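Local structure of L-iditol 2-dehydrogenase (Clostridium scindens, 4OH1) at residues F142-D147 and K151-V156; L185-V190 and L211-E216; I321-T326 and F334-S339. The protein probably catalyses the NAD-dependent oxidation of L-iditol and related polyols, as a zinc-containing member of the alcohol dehydrogenase family. All coordinates share one frame; numbering follows the deposited sequence.

Contact 1 (F142-D147 and K151-V156); sequences FPIPDD and KDYALV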
ATOM      1  N   PHE A 142     -14.522  15.673  19.321  1.00 31.39           N
ATOM      2  CA  PHE A 142     -13.508  14.662  19.677  1.00 30.94           C
ATOM      3  C   PHE A 142     -12.933  14.929  21.026  1.00 33.13           C
ATOM      4  O   PHE A 142     -12.433  15.986  21.274  1.00 30.37           O
ATOM      5  CB  PHE A 142     -12.308  14.661  18.675  1.00 32.35           C
ATOM      6  CG  PHE A 142     -12.675  14.172  17.301  1.00 29.76           C
ATOM      7  CD1 PHE A 142     -13.219  15.027  16.374  1.00 30.10           C
ATOM      8  CD2 PHE A 142     -12.578  12.841  17.004  1.00 33.60           C
ATOM      9  CE1 PHE A 142     -13.624  14.552  15.113  1.00 33.99           C
ATOM     10  CE2 PHE A 142     -12.973  12.347  15.747  1.00 33.96           C
ATOM     11  CZ  PHE A 142     -13.475  13.223  14.800  1.00 32.47           C
ATOM     12  N   PRO A 143     -12.939  13.955  21.900  1.00 38.64           N
ATOM     13  CA  PRO A 143     -12.345  14.254  23.197  1.00 41.57           C
ATOM     14  C   PRO A 143     -10.826  14.177  23.183  1.00 37.29           C
ATOM     15  O   PRO A 143     -10.229  13.411  22.418  1.00 39.28           O
ATOM     16  CB  PRO A 143     -12.927  13.176  24.114  1.00 44.03           C
ATOM     17  CG  PRO A 143     -13.077  12.053  23.225  1.00 46.13           C
ATOM     18  CD  PRO A 143     -13.571  12.646  21.888  1.00 44.69           C
ATOM     19  N   ILE A 144     -10.235  14.947  24.070  1.00 35.08           N
ATOM     20  CA  ILE A 144      -8.800  14.988  24.278  1.00 36.08           C
ATOM     21  C   ILE A 144      -8.497  14.734  25.771  1.00 36.67           C
ATOM     22  O   ILE A 144      -9.388  14.714  26.565  1.00 37.95           O
ATOM     23  CB  ILE A 144      -8.260  16.334  23.797  1.00 34.40           C
ATOM     24  CG1 ILE A 144      -8.751  17.469  24.682  1.00 36.22           C
ATOM     25  CG2 ILE A 144      -8.729  16.600  22.340  1.00 36.55           C
ATOM     26  CD1 ILE A 144      -8.313  18.837  24.169  1.00 34.99           C
ATOM     27  N   PRO A 145      -7.236  14.530  26.151  1.00 35.90           N
ATOM     28  CA  PRO A 145      -6.999  14.157  27.525  1.00 37.44           C
ATOM     29  C   PRO A 145      -7.491  15.177  28.560  1.00 38.61           C
ATOM     30  O   PRO A 145      -7.442  16.390  28.331  1.00 35.73           O
ATOM     31  CB  PRO A 145      -5.471  14.064  27.573  1.00 37.33           C
ATOM     32  CG  PRO A 145      -5.117  13.625  26.259  1.00 37.76           C
ATOM     33  CD  PRO A 145      -6.014  14.400  25.352  1.00 36.19           C
ATOM     34  N   ASP A 146      -7.938  14.698  29.709  1.00 41.94           N
ATOM     35  CA  ASP A 146      -8.431  15.586  30.764  1.00 43.05           C
ATOM     36  C   ASP A 146      -7.420  16.604  31.196  1.00 43.39           C
ATOM     37  O   ASP A 146      -7.751  17.743  31.463  1.00 51.95           O
ATOM     38  CB  ASP A 146      -8.843  14.773  31.960  1.00 51.67           C
ATOM     39  CG  ASP A 146      -9.942  13.800  31.631  1.00 59.40           C
ATOM     40  OD1 ASP A 146     -10.645  14.041  30.618  1.00 67.83           O
ATOM     41  OD2 ASP A 146     -10.077  12.793  32.354  1.00 68.82           O
ATOM     42  N   ASP A 147      -6.175  16.221  31.226  1.00 44.38           N
ATOM     43  CA  ASP A 147      -5.094  17.141  31.546  1.00 46.70           C
ATOM     44  C   ASP A 147      -4.502  17.866  30.327  1.00 45.03           C
ATOM     45  O   ASP A 147      -3.421  18.393  30.383  1.00 50.62           O
ATOM     46  CB  ASP A 147      -3.987  16.338  32.258  1.00 53.90           C
ATOM     47  CG  ASP A 147      -3.358  15.237  31.359  1.00 62.49           C
ATOM     48  OD1 ASP A 147      -4.001  14.778  30.383  1.00 66.96           O
ATOM     49  OD2 ASP A 147      -2.198  14.831  31.630  1.00 71.81           O
ATOM     50  N   LYS A 151      -4.373  25.088  24.589  1.00 36.78           N
ATOM     51  CA  LYS A 151      -3.753  25.944  23.634  1.00 37.32           C
ATOM     52  C   LYS A 151      -3.160  25.129  22.502  1.00 37.50           C
ATOM     53  O   LYS A 151      -3.303  25.458  21.355  1.00 40.18           O
ATOM     54  CB  LYS A 151      -2.631  26.707  24.336  1.00 40.33           C
ATOM     55  CG  LYS A 151      -1.834  27.614  23.454  1.00 44.30           C
ATOM     56  CD  LYS A 151      -0.790  28.328  24.309  1.00 49.60           C
ATOM     57  CE  LYS A 151       0.094  29.149  23.471  1.00 55.28           C
ATOM     58  NZ  LYS A 151       0.798  30.173  24.272  1.00 60.05           N
ATOM     59  N   ASP A 152      -2.476  24.062  22.845  1.00 34.87           N
ATOM     60  CA  ASP A 152      -1.846  23.233  21.833  1.00 36.41           C
ATOM     61  C   ASP A 152      -2.827  22.447  21.035  1.00 34.31           C
ATOM     62  O   ASP A 152      -2.617  22.252  19.837  1.00 36.33           O
ATOM     63  CB  ASP A 152      -0.889  22.279  22.478  1.00 37.91           C
ATOM     64  CG  ASP A 152       0.376  22.977  23.010  1.00 42.05           C
ATOM     65  OD1 ASP A 152       0.694  24.147  22.673  1.00 45.91           O
ATOM     66  OD2 ASP A 152       1.047  22.310  23.793  1.00 45.66           O
ATOM     67  N   TYR A 153      -3.900  21.989  21.680  1.00 33.57           N
ATOM     68  CA  TYR A 153      -4.924  21.182  20.960  1.00 31.29           C
ATOM     69  C   TYR A 153      -5.785  21.998  20.036  1.00 31.02           C
ATOM     70  O   TYR A 153      -6.481  21.454  19.208  1.00 33.15           O
ATOM     71  CB  TYR A 153      -5.776  20.350  21.932  1.00 33.27           C
ATOM     72  CG  TYR A 153      -5.008  19.167  22.523  1.00 32.34           C
ATOM     73  CD1 TYR A 153      -4.142  19.342  23.564  1.00 32.66           C
ATOM     74  CD2 TYR A 153      -5.161  17.885  22.018  1.00 31.39           C
ATOM     75  CE1 TYR A 153      -3.419  18.278  24.071  1.00 32.89           C
ATOM     76  CE2 TYR A 153      -4.492  16.823  22.560  1.00 31.52           C
ATOM     77  CZ  TYR A 153      -3.612  17.028  23.577  1.00 32.36           C
ATOM     78  OH  TYR A 153      -2.907  15.974  24.085  1.00 33.60           O
ATOM     79  N   ALA A 154      -5.763  23.313  20.180  1.00 31.05           N
ATOM     80  CA  ALA A 154      -6.361  24.164  19.180  1.00 34.12           C
ATOM     81  C   ALA A 154      -5.739  23.917  17.786  1.00 34.46           C
ATOM     82  O   ALA A 154      -6.318  24.266  16.768  1.00 32.68           O
ATOM     83  CB  ALA A 154      -6.156  25.605  19.549  1.00 33.88           C
ATOM     84  N   LEU A 155      -4.528  23.381  17.749  1.00 35.23           N
ATOM     85  CA  LEU A 155      -3.872  23.111  16.457  1.00 33.11           C
ATOM     86  C   LEU A 155      -4.153  21.737  15.942  1.00 31.29           C
ATOM     87  O   LEU A 155      -3.522  21.353  14.974  1.00 33.08           O
ATOM     88  CB  LEU A 155      -2.356  23.348  16.513  1.00 31.87           C
ATOM     89  CG  LEU A 155      -2.089  24.827  16.217  1.00 36.18           C
ATOM     90  CD1 LEU A 155      -2.867  25.801  17.119  1.00 36.09           C
ATOM     91  CD2 LEU A 155      -0.626  25.019  16.441  1.00 40.11           C
ATOM     92  N   VAL A 156      -5.094  20.996  16.528  1.00 29.89           N
ATOM     93  CA  VAL A 156      -5.426  19.681  16.001  1.00 27.57           C
ATOM     94  C   VAL A 156      -5.807  19.661  14.549  1.00 30.10           C
ATOM     95  O   VAL A 156      -5.387  18.715  13.794  1.00 31.59           O
ATOM     96  CB  VAL A 156      -6.485  18.941  16.837  1.00 30.60           C
ATOM     97  CG1 VAL A 156      -7.049  17.752  16.106  1.00 31.89           C
ATOM     98  CG2 VAL A 156      -5.876  18.445  18.144  1.00 34.14           C
TER

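Contact 2 (L185-V190 and L211-E216); sequences LGMMLV and LELALE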
ATOM      1  N   LEU A 185       2.054  25.483   8.928  1.00 34.86           N
ATOM      2  CA  LEU A 185       1.969  24.132   8.359  1.00 37.93           C
ATOM      3  C   LEU A 185       3.356  23.580   8.008  1.00 34.97           C
ATOM      4  O   LEU A 185       3.635  22.402   8.211  1.00 32.06           O
ATOM      5  CB  LEU A 185       1.115  24.100   7.103  1.00 38.89           C
ATOM      6  CG  LEU A 185      -0.379  24.057   7.317  1.00 43.64           C
ATOM      7  CD1 LEU A 185      -1.102  23.880   5.949  1.00 44.54           C
ATOM      8  CD2 LEU A 185      -0.811  22.967   8.327  1.00 41.49           C
ATOM      9  N   GLY A 186       4.195  24.452   7.472  1.00 36.52           N
ATOM     10  CA  GLY A 186       5.578  24.152   7.209  1.00 34.11           C
ATOM     11  C   GLY A 186       6.310  23.630   8.421  1.00 33.46           C
ATOM     12  O   GLY A 186       7.027  22.644   8.320  1.00 29.22           O
HETATM   13  N   MSE A 187       6.144  24.300   9.564  1.00 32.85           N
HETATM   14  CA  MSE A 187       6.852  23.933  10.773  1.00 31.04           C
HETATM   15  C   MSE A 187       6.301  22.605  11.264  1.00 31.27           C
HETATM   16  O   MSE A 187       7.030  21.731  11.685  1.00 31.74           O
HETATM   17  CB  MSE A 187       6.689  24.987  11.851  1.00 33.88           C
HETATM   18  CG  MSE A 187       7.338  26.332  11.539  1.00 37.58           C
HETATM   19 SE   MSE A 187       9.233  26.152  10.967  0.75 41.95          SE
HETATM   20  CE  MSE A 187       9.020  26.021   9.030  1.00 38.35           C
HETATM   21  N   MSE A 188       5.016  22.394  11.159  1.00 30.39           N
HETATM   22  CA  MSE A 188       4.467  21.084  11.527  1.00 31.89           C
HETATM   23  C   MSE A 188       4.992  19.949  10.615  1.00 31.42           C
HETATM   24  O   MSE A 188       5.232  18.855  11.096  1.00 29.58           O
HETATM   25  CB  MSE A 188       2.942  21.086  11.463  1.00 30.29           C
HETATM   26  CG  MSE A 188       2.343  22.083  12.420  1.00 35.09           C
HETATM   27 SE   MSE A 188       0.355  22.103  12.490  0.75 39.22          SE
HETATM   28  CE  MSE A 188       0.227  24.084  12.469  1.00 46.95           C
ATOM     29  N   LEU A 189       5.108  20.205   9.314  1.00 29.28           N
ATOM     30  CA  LEU A 189       5.718  19.235   8.397  1.00 28.72           C
ATOM     31  C   LEU A 189       7.200  18.968   8.754  1.00 27.14           C
ATOM     32  O   LEU A 189       7.672  17.857   8.632  1.00 29.16           O
ATOM     33  CB  LEU A 189       5.599  19.691   6.972  1.00 28.63           C
ATOM     34  CG  LEU A 189       4.161  19.588   6.450  1.00 29.34           C
ATOM     35  CD1 LEU A 189       4.071  20.324   5.126  1.00 31.24           C
ATOM     36  CD2 LEU A 189       3.721  18.130   6.311  1.00 32.33           C
ATOM     37  N   VAL A 190       7.925  19.964   9.210  1.00 27.33           N
ATOM     38  CA  VAL A 190       9.290  19.714   9.622  1.00 28.31           C
ATOM     39  C   VAL A 190       9.274  18.675  10.754  1.00 29.21           C
ATOM     40  O   VAL A 190      10.000  17.657  10.717  1.00 30.53           O
ATOM     41  CB  VAL A 190      10.051  20.970  10.057  1.00 27.51           C
ATOM     42  CG1 VAL A 190      11.335  20.619  10.744  1.00 31.42           C
ATOM     43  CG2 VAL A 190      10.368  21.863   8.846  1.00 31.27           C
ATOM     44  N   LEU A 211      13.539  31.081   7.969  1.00 40.68           N
ATOM     45  CA  LEU A 211      14.475  30.018   7.746  1.00 41.18           C
ATOM     46  C   LEU A 211      15.107  29.644   9.086  1.00 41.76           C
ATOM     47  O   LEU A 211      15.291  28.461   9.385  1.00 40.04           O
ATOM     48  CB  LEU A 211      15.499  30.403   6.687  1.00 42.39           C
ATOM     49  CG  LEU A 211      14.918  30.718   5.301  1.00 42.57           C
ATOM     50  CD1 LEU A 211      15.998  31.184   4.364  1.00 45.60           C
ATOM     51  CD2 LEU A 211      14.161  29.552   4.652  1.00 45.01           C
ATOM     52  N   GLU A 212      15.375  30.614   9.941  1.00 40.52           N
ATOM     53  CA  GLU A 212      15.918  30.259  11.248  1.00 45.38           C
ATOM     54  C   GLU A 212      14.919  29.400  12.049  1.00 44.09           C
ATOM     55  O   GLU A 212      15.273  28.471  12.777  1.00 40.30           O
ATOM     56  CB  GLU A 212      16.266  31.490  12.034  1.00 53.84           C
ATOM     57  CG  GLU A 212      17.591  31.375  12.742  1.00 69.95           C
ATOM     58  CD  GLU A 212      17.850  32.562  13.695  1.00 87.14           C
ATOM     59  OE1 GLU A 212      18.337  33.623  13.227  1.00 89.11           O
ATOM     60  OE2 GLU A 212      17.561  32.433  14.914  1.00 87.77           O
ATOM     61  N   LEU A 213      13.653  29.695  11.880  1.00 40.38           N
ATOM     62  CA  LEU A 213      12.645  28.970  12.619  1.00 38.56           C
ATOM     63  C   LEU A 213      12.569  27.506  12.132  1.00 35.04           C
ATOM     64  O   LEU A 213      12.420  26.620  12.912  1.00 33.91           O
ATOM     65  CB  LEU A 213      11.293  29.687  12.479  1.00 37.94           C
ATOM     66  CG  LEU A 213      10.126  29.126  13.287  1.00 40.83           C
ATOM     67  CD1 LEU A 213      10.428  29.196  14.769  1.00 40.92           C
ATOM     68  CD2 LEU A 213       8.850  29.903  12.959  1.00 43.48           C
ATOM     69  N   ALA A 214      12.666  27.285  10.844  1.00 34.85           N
ATOM     70  CA  ALA A 214      12.764  25.950  10.308  1.00 36.64           C
ATOM     71  C   ALA A 214      13.888  25.144  10.943  1.00 37.60           C
ATOM     72  O   ALA A 214      13.695  23.956  11.308  1.00 36.95           O
ATOM     73  CB  ALA A 214      12.963  26.005   8.858  1.00 37.39           C
ATOM     74  N   LEU A 215      15.053  25.750  11.085  1.00 38.63           N
ATOM     75  CA  LEU A 215      16.175  25.024  11.720  1.00 38.68           C
ATOM     76  C   LEU A 215      15.830  24.740  13.174  1.00 40.72           C
ATOM     77  O   LEU A 215      16.052  23.636  13.647  1.00 40.56           O
ATOM     78  CB  LEU A 215      17.488  25.781  11.615  1.00 37.04           C
ATOM     79  CG  LEU A 215      17.942  25.948  10.165  1.00 39.98           C
ATOM     80  CD1 LEU A 215      19.110  26.896  10.116  1.00 41.29           C
ATOM     81  CD2 LEU A 215      18.345  24.593   9.485  1.00 39.55           C
ATOM     82  N   GLU A 216      15.219  25.699  13.870  1.00 39.88           N
ATOM     83  CA  GLU A 216      14.797  25.425  15.244  1.00 44.76           C
ATOM     84  C   GLU A 216      13.757  24.316  15.370  1.00 40.92           C
ATOM     85  O   GLU A 216      13.633  23.706  16.405  1.00 39.27           O
ATOM     86  CB  GLU A 216      14.233  26.664  15.908  1.00 50.82           C
ATOM     87  CG  GLU A 216      15.252  27.458  16.642  1.00 61.78           C
ATOM     88  CD  GLU A 216      14.998  28.957  16.522  1.00 73.01           C
ATOM     89  OE1 GLU A 216      13.816  29.380  16.482  1.00 76.37           O
ATOM     90  OE2 GLU A 216      15.996  29.709  16.453  1.00 76.88           O
TER

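Contact 3 (I321-T326 and F334-S339); sequences IQKEHT and FEDLYS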
ATOM      1  N   ILE A 321       3.449  28.060  17.667  1.00 38.74           N
ATOM      2  CA  ILE A 321       2.549  29.077  18.158  1.00 40.67           C
ATOM      3  C   ILE A 321       3.394  30.192  18.649  1.00 37.72           C
ATOM      4  O   ILE A 321       4.030  30.056  19.649  1.00 43.22           O
ATOM      5  CB  ILE A 321       1.676  28.619  19.291  1.00 40.76           C
ATOM      6  CG1 ILE A 321       0.785  27.484  18.823  1.00 41.82           C
ATOM      7  CG2 ILE A 321       0.796  29.798  19.712  1.00 43.33           C
ATOM      8  CD1 ILE A 321       0.146  26.646  19.950  1.00 42.73           C
ATOM      9  N   GLN A 322       3.411  31.297  17.935  1.00 37.95           N
ATOM     10  CA  GLN A 322       4.326  32.370  18.293  1.00 41.70           C
ATOM     11  C   GLN A 322       3.621  33.546  18.892  1.00 46.85           C
ATOM     12  O   GLN A 322       4.282  34.421  19.365  1.00 46.17           O
ATOM     13  CB  GLN A 322       5.081  32.856  17.072  1.00 41.53           C
ATOM     14  CG  GLN A 322       5.779  31.728  16.373  1.00 41.98           C
ATOM     15  CD  GLN A 322       6.846  32.187  15.459  1.00 43.12           C
ATOM     16  OE1 GLN A 322       6.601  32.545  14.293  1.00 42.27           O
ATOM     17  NE2 GLN A 322       8.073  32.098  15.937  1.00 47.33           N
ATOM     18  N   LYS A 323       2.296  33.589  18.874  1.00 45.91           N
ATOM     19  CA  LYS A 323       1.572  34.699  19.500  1.00 47.72           C
ATOM     20  C   LYS A 323       0.285  34.185  20.076  1.00 45.90           C
ATOM     21  O   LYS A 323      -0.390  33.413  19.420  1.00 38.40           O
ATOM     22  CB  LYS A 323       1.144  35.725  18.444  1.00 52.22           C
ATOM     23  CG  LYS A 323       2.183  36.669  18.041  1.00 61.73           C
ATOM     24  CD  LYS A 323       2.281  37.777  19.050  1.00 68.75           C
ATOM     25  CE  LYS A 323       3.411  38.694  18.683  1.00 71.47           C
ATOM     26  NZ  LYS A 323       3.360  39.764  19.683  1.00 78.79           N
ATOM     27  N   GLU A 324      -0.075  34.682  21.255  1.00 43.82           N
ATOM     28  CA  GLU A 324      -1.366  34.432  21.849  1.00 43.96           C
ATOM     29  C   GLU A 324      -1.964  35.775  22.197  1.00 44.73           C
ATOM     30  O   GLU A 324      -1.295  36.597  22.800  1.00 39.97           O
ATOM     31  CB  GLU A 324      -1.202  33.621  23.124  1.00 46.27           C
ATOM     32  CG  GLU A 324      -2.490  33.512  23.976  1.00 50.34           C
ATOM     33  CD  GLU A 324      -2.304  32.645  25.243  1.00 50.63           C
ATOM     34  OE1 GLU A 324      -1.240  32.006  25.343  1.00 49.84           O
ATOM     35  OE2 GLU A 324      -3.200  32.621  26.132  1.00 52.14           O
ATOM     36  N   HIS A 325      -3.223  35.997  21.819  1.00 43.11           N
ATOM     37  CA  HIS A 325      -3.976  37.167  22.239  1.00 44.29           C
ATOM     38  C   HIS A 325      -5.307  36.756  22.873  1.00 42.34           C
ATOM     39  O   HIS A 325      -5.775  35.652  22.658  1.00 43.69           O
ATOM     40  CB  HIS A 325      -4.284  38.041  21.040  1.00 44.84           C
ATOM     41  CG  HIS A 325      -3.084  38.647  20.393  1.00 47.62           C
ATOM     42  ND1 HIS A 325      -2.479  39.789  20.864  1.00 50.17           N
ATOM     43  CD2 HIS A 325      -2.398  38.291  19.282  1.00 48.18           C
ATOM     44  CE1 HIS A 325      -1.473  40.112  20.072  1.00 47.60           C
ATOM     45  NE2 HIS A 325      -1.404  39.220  19.105  1.00 47.16           N
ATOM     46  N   THR A 326      -5.926  37.669  23.625  1.00 42.04           N
ATOM     47  CA  THR A 326      -7.268  37.476  24.163  1.00 40.10           C
ATOM     48  C   THR A 326      -8.284  37.853  23.108  1.00 38.05           C
ATOM     49  O   THR A 326      -8.000  38.666  22.211  1.00 35.55           O
ATOM     50  CB  THR A 326      -7.503  38.358  25.360  1.00 44.80           C
ATOM     51  OG1 THR A 326      -7.284  39.713  24.962  1.00 48.43           O
ATOM     52  CG2 THR A 326      -6.529  38.019  26.507  1.00 43.04           C
ATOM     53  N   PHE A 334      -5.387  40.087  14.581  1.00 46.04           N
ATOM     54  CA  PHE A 334      -5.521  40.160  13.142  1.00 47.39           C
ATOM     55  C   PHE A 334      -4.459  41.113  12.525  1.00 49.66           C
ATOM     56  O   PHE A 334      -3.974  40.848  11.426  1.00 47.40           O
ATOM     57  CB  PHE A 334      -6.983  40.413  12.751  1.00 47.33           C
ATOM     58  CG  PHE A 334      -7.795  39.175  12.855  1.00 42.52           C
ATOM     59  CD1 PHE A 334      -7.789  38.256  11.830  1.00 44.28           C
ATOM     60  CD2 PHE A 334      -8.438  38.861  14.006  1.00 43.42           C
ATOM     61  CE1 PHE A 334      -8.449  37.072  11.928  1.00 43.47           C
ATOM     62  CE2 PHE A 334      -9.117  37.667  14.134  1.00 42.62           C
ATOM     63  CZ  PHE A 334      -9.120  36.764  13.092  1.00 44.88           C
ATOM     64  N   GLU A 335      -4.035  42.160  13.231  1.00 49.86           N
ATOM     65  CA  GLU A 335      -2.873  42.921  12.730  1.00 52.59           C
ATOM     66  C   GLU A 335      -1.664  41.980  12.606  1.00 50.19           C
ATOM     67  O   GLU A 335      -1.000  41.945  11.565  1.00 50.27           O
ATOM     68  CB  GLU A 335      -2.516  44.085  13.627  1.00 56.47           C
ATOM     69  CG  GLU A 335      -3.509  45.213  13.630  1.00 67.58           C
ATOM     70  CD  GLU A 335      -3.164  46.273  14.721  1.00 81.98           C
ATOM     71  OE1 GLU A 335      -1.956  46.386  15.065  1.00 89.47           O
ATOM     72  OE2 GLU A 335      -4.086  46.971  15.246  1.00 81.27           O
ATOM     73  N   ASP A 336      -1.407  41.191  13.650  1.00 46.74           N
ATOM     74  CA  ASP A 336      -0.299  40.232  13.620  1.00 43.81           C
ATOM     75  C   ASP A 336      -0.447  39.260  12.483  1.00 42.99           C
ATOM     76  O   ASP A 336       0.495  38.990  11.793  1.00 45.89           O
ATOM     77  CB  ASP A 336      -0.178  39.495  14.934  1.00 43.88           C
ATOM     78  CG  ASP A 336       0.345  40.364  16.017  1.00 45.15           C
ATOM     79  OD1 ASP A 336       0.718  41.496  15.699  1.00 49.82           O
ATOM     80  OD2 ASP A 336       0.369  39.959  17.191  1.00 52.60           O
ATOM     81  N   LEU A 337      -1.646  38.781  12.244  1.00 43.63           N
ATOM     82  CA  LEU A 337      -1.888  37.910  11.124  1.00 44.39           C
ATOM     83  C   LEU A 337      -1.497  38.574   9.808  1.00 50.60           C
ATOM     84  O   LEU A 337      -0.765  37.982   9.004  1.00 48.60           O
ATOM     85  CB  LEU A 337      -3.355  37.549  11.051  1.00 44.86           C
ATOM     86  CG  LEU A 337      -3.673  36.577   9.920  1.00 47.91           C
ATOM     87  CD1 LEU A 337      -3.145  35.210  10.286  1.00 49.96           C
ATOM     88  CD2 LEU A 337      -5.154  36.502   9.648  1.00 48.12           C
ATOM     89  N   TYR A 338      -2.014  39.785   9.579  1.00 53.19           N
ATOM     90  CA  TYR A 338      -1.806  40.468   8.305  1.00 55.43           C
ATOM     91  C   TYR A 338      -0.336  40.795   8.142  1.00 54.52           C
ATOM     92  O   TYR A 338       0.104  40.889   7.040  1.00 55.24           O
ATOM     93  CB  TYR A 338      -2.647  41.756   8.119  1.00 58.73           C
ATOM     94  CG  TYR A 338      -4.166  41.606   8.273  1.00 64.22           C
ATOM     95  CD1 TYR A 338      -4.855  40.502   7.763  1.00 66.53           C
ATOM     96  CD2 TYR A 338      -4.905  42.584   8.945  1.00 67.38           C
ATOM     97  CE1 TYR A 338      -6.223  40.383   7.926  1.00 66.79           C
ATOM     98  CE2 TYR A 338      -6.250  42.466   9.118  1.00 67.60           C
ATOM     99  CZ  TYR A 338      -6.906  41.376   8.606  1.00 70.85           C
ATOM    100  OH  TYR A 338      -8.255  41.300   8.804  1.00 70.73           O
ATOM    101  N   SER A 339       0.425  40.942   9.225  1.00 51.70           N
ATOM    102  CA  SER A 339       1.863  41.139   9.105  1.00 52.26           C
ATOM    103  C   SER A 339       2.565  39.948   8.447  1.00 54.90           C
ATOM    104  O   SER A 339       3.682  40.074   7.984  1.00 52.66           O
ATOM    105  CB  SER A 339       2.510  41.421  10.470  1.00 52.94           C
ATOM    106  OG  SER A 339       2.821  40.211  11.145  1.00 51.15           O
TER

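Contact 1 (F142-D147 and K151-V156)
Ile144 and Pro145 pack on Tyr153 in a largely buried apolar contact, where the chain leaves strand 141-143 and turns back through the short helix 150-153. The two segments bury 148 Å² together, and three side chains do nearly all the touching. Ile144 sends its long branch past the base of the tyrosine: CD1 lies 3.7 Å from Tyr153 CB and equally close to the first ring carbon, CG. Its torsion explains this reach, because CG1 is flanked by the backbone N and C (chi1 68°) and chi2 then extends the branch. The shorter branch sits farther along the ring, with Ile144 CG2 3.8 Å from Tyr153 CD2, as the two side chains run antiparallel alongside one another. Pro145 lies across the hydroxyl end of the tyrosine; its CD is 4.0 Å from Tyr153 CZ and 3.7 Å from Tyr153 OH. Strand 141-143 belongs to the mixed sheet of the GroES-like domain found in zinc-containing dehydrogenases, and its neighbour 97-100 supplies Val99, which touches both Ile144 and Tyr153. Ile312 and Ala148 also pack on the tyrosine. From Tyr153 to Val156 the chain makes a type I turn, with Val156 N 3.1 Å from Tyr153 O, that leads into helix 156-168, for which Leu155 is the N-cap residue. That helix carries the zinc ligand Glu157 near its start. On the exposed side, a tetraethylene glycol, probably from the crystallisation liquor, is hydrogen-bonded to Asp146 N and Asp147 OD1.

Contact 2 (L185-V190 and L211-E216)
The flat group at this contact is the peptide joining Leu213 to Ala214: selenium of Met187, a selenomethionine in this crystal, lies over one of its faces, while no aromatic ring takes part. Met187 SE sits above the peptide plane, as near to Ala214 CA as to Ala214 N (3.6 Å) and a little farther from Leu213 O (3.8 Å). This is helix-to-helix packing on one side of the Rossmann-type domain, where helix 184-194 follows strand 176-180 and helix 208-216 follows the adjacent parallel strand 200-205. Gly186, already inside the helix, is the last glycine of a GxGxxG pattern consistent with the dinucleotide-binding strand-turn-helix of such folds. The segments run nearly side by side, their axes 9.7 Å apart at a signed crossing angle of -29°. Met187 packs beside Ala214 because its chain folds at chi2 (-51°) and again at chi3 (92°), which lays its end along the neighbouring helix and sets CE 3.9 Å from Ala214 CB. Leu213 comes in at a slant to the Met187 chain, with its CG 3.9 Å from Met187 SE and its CD2 4.1 Å from Met187 CG. Ala182 and Asn217 also touch Met187, and Asn217 ND2 is hydrogen-bonded to Leu213 O, the same carbonyl oxygen that the selenium approaches. Toward the sheet, Val203 of strand 200-205 packs against both Val190 and Ala214, tying the two helices to the strand beneath. One turn along from Met187, the CG1 branch of Val190 makes a looser approach, 4.1 Å from Ala214 O.

Contact 3 (I321-T326 and F334-S339)
His325 and Asp336 both turn CG away from their own carbonyl carbons and beside the backbone N, the histidine with chi1 -65°, and this swings imidazole and carboxylate together across the gap between strand and helix, at a partly exposed surface. His325 NE2 donates a hydrogen bond to Asp336 OD2, 2.7 Å long and moderately bent, with an angle of 155° at the hydrogen. The oxygen lies at the ring edge, close to the imidazole plane. Seen from the acid, the N-H arrives from above the carboxylate plane; ring and carboxylate are turned 47° against each other. Two residues back on the same side of the strand, Lys323 bends at chi2 and runs its aliphatic chain across Asp336: CD comes to 3.4 Å from Asp336 OD2, whereas NZ stays 3.9 Å from Asp336 OD2, a long salt bridge. One oxygen thus meets both basic residues, and the positive end of the lysine could add to the stabilisation of the carboxylate. Tyr342 touches Lys323, while Gln332 and Ala333 of the helix touch His325. Three residues on from Asp336, Ser339 OG donates to Asp336 O at 2.7 Å and is also hydrogen-bonded to Lys341 N. Glu324, between the two basic residues, starts off away from the helix, and its OE2 is hydrogen-bonded to Tyr42 OH. Strand 321-326 pairs in parallel with 344-348, whose Ile345 packs on Asp336. The contact links helix 330-338 to the first strand of a beta-alpha-beta crossover (321-326, 330-338, 344-348).

In the fold
The three contacts follow one another along the chain, their centres 18 to 22 Å apart, yet each touches the others. Contacts 1 and 3 are joined by a salt bridge of 2.9 Å from Lys151 NZ to Glu324 OE1, and Leu155 CD2 packs 3.7 Å from Ile321 CG1. The same leucine reaches contact 2, with CD2 4.2 Å from Met188 CE. Leu213 CD2, 3.7 Å from Gln322 OE1, joins contact 2 to contact 3. Contacts 1 and 3 reach the same mixed sheet, whereas contact 2 belongs to the Rossmann-type domain. In contact 1 the side chain of Tyr153 is about 10 Å from those of the zinc ligands Glu157 and Glu75.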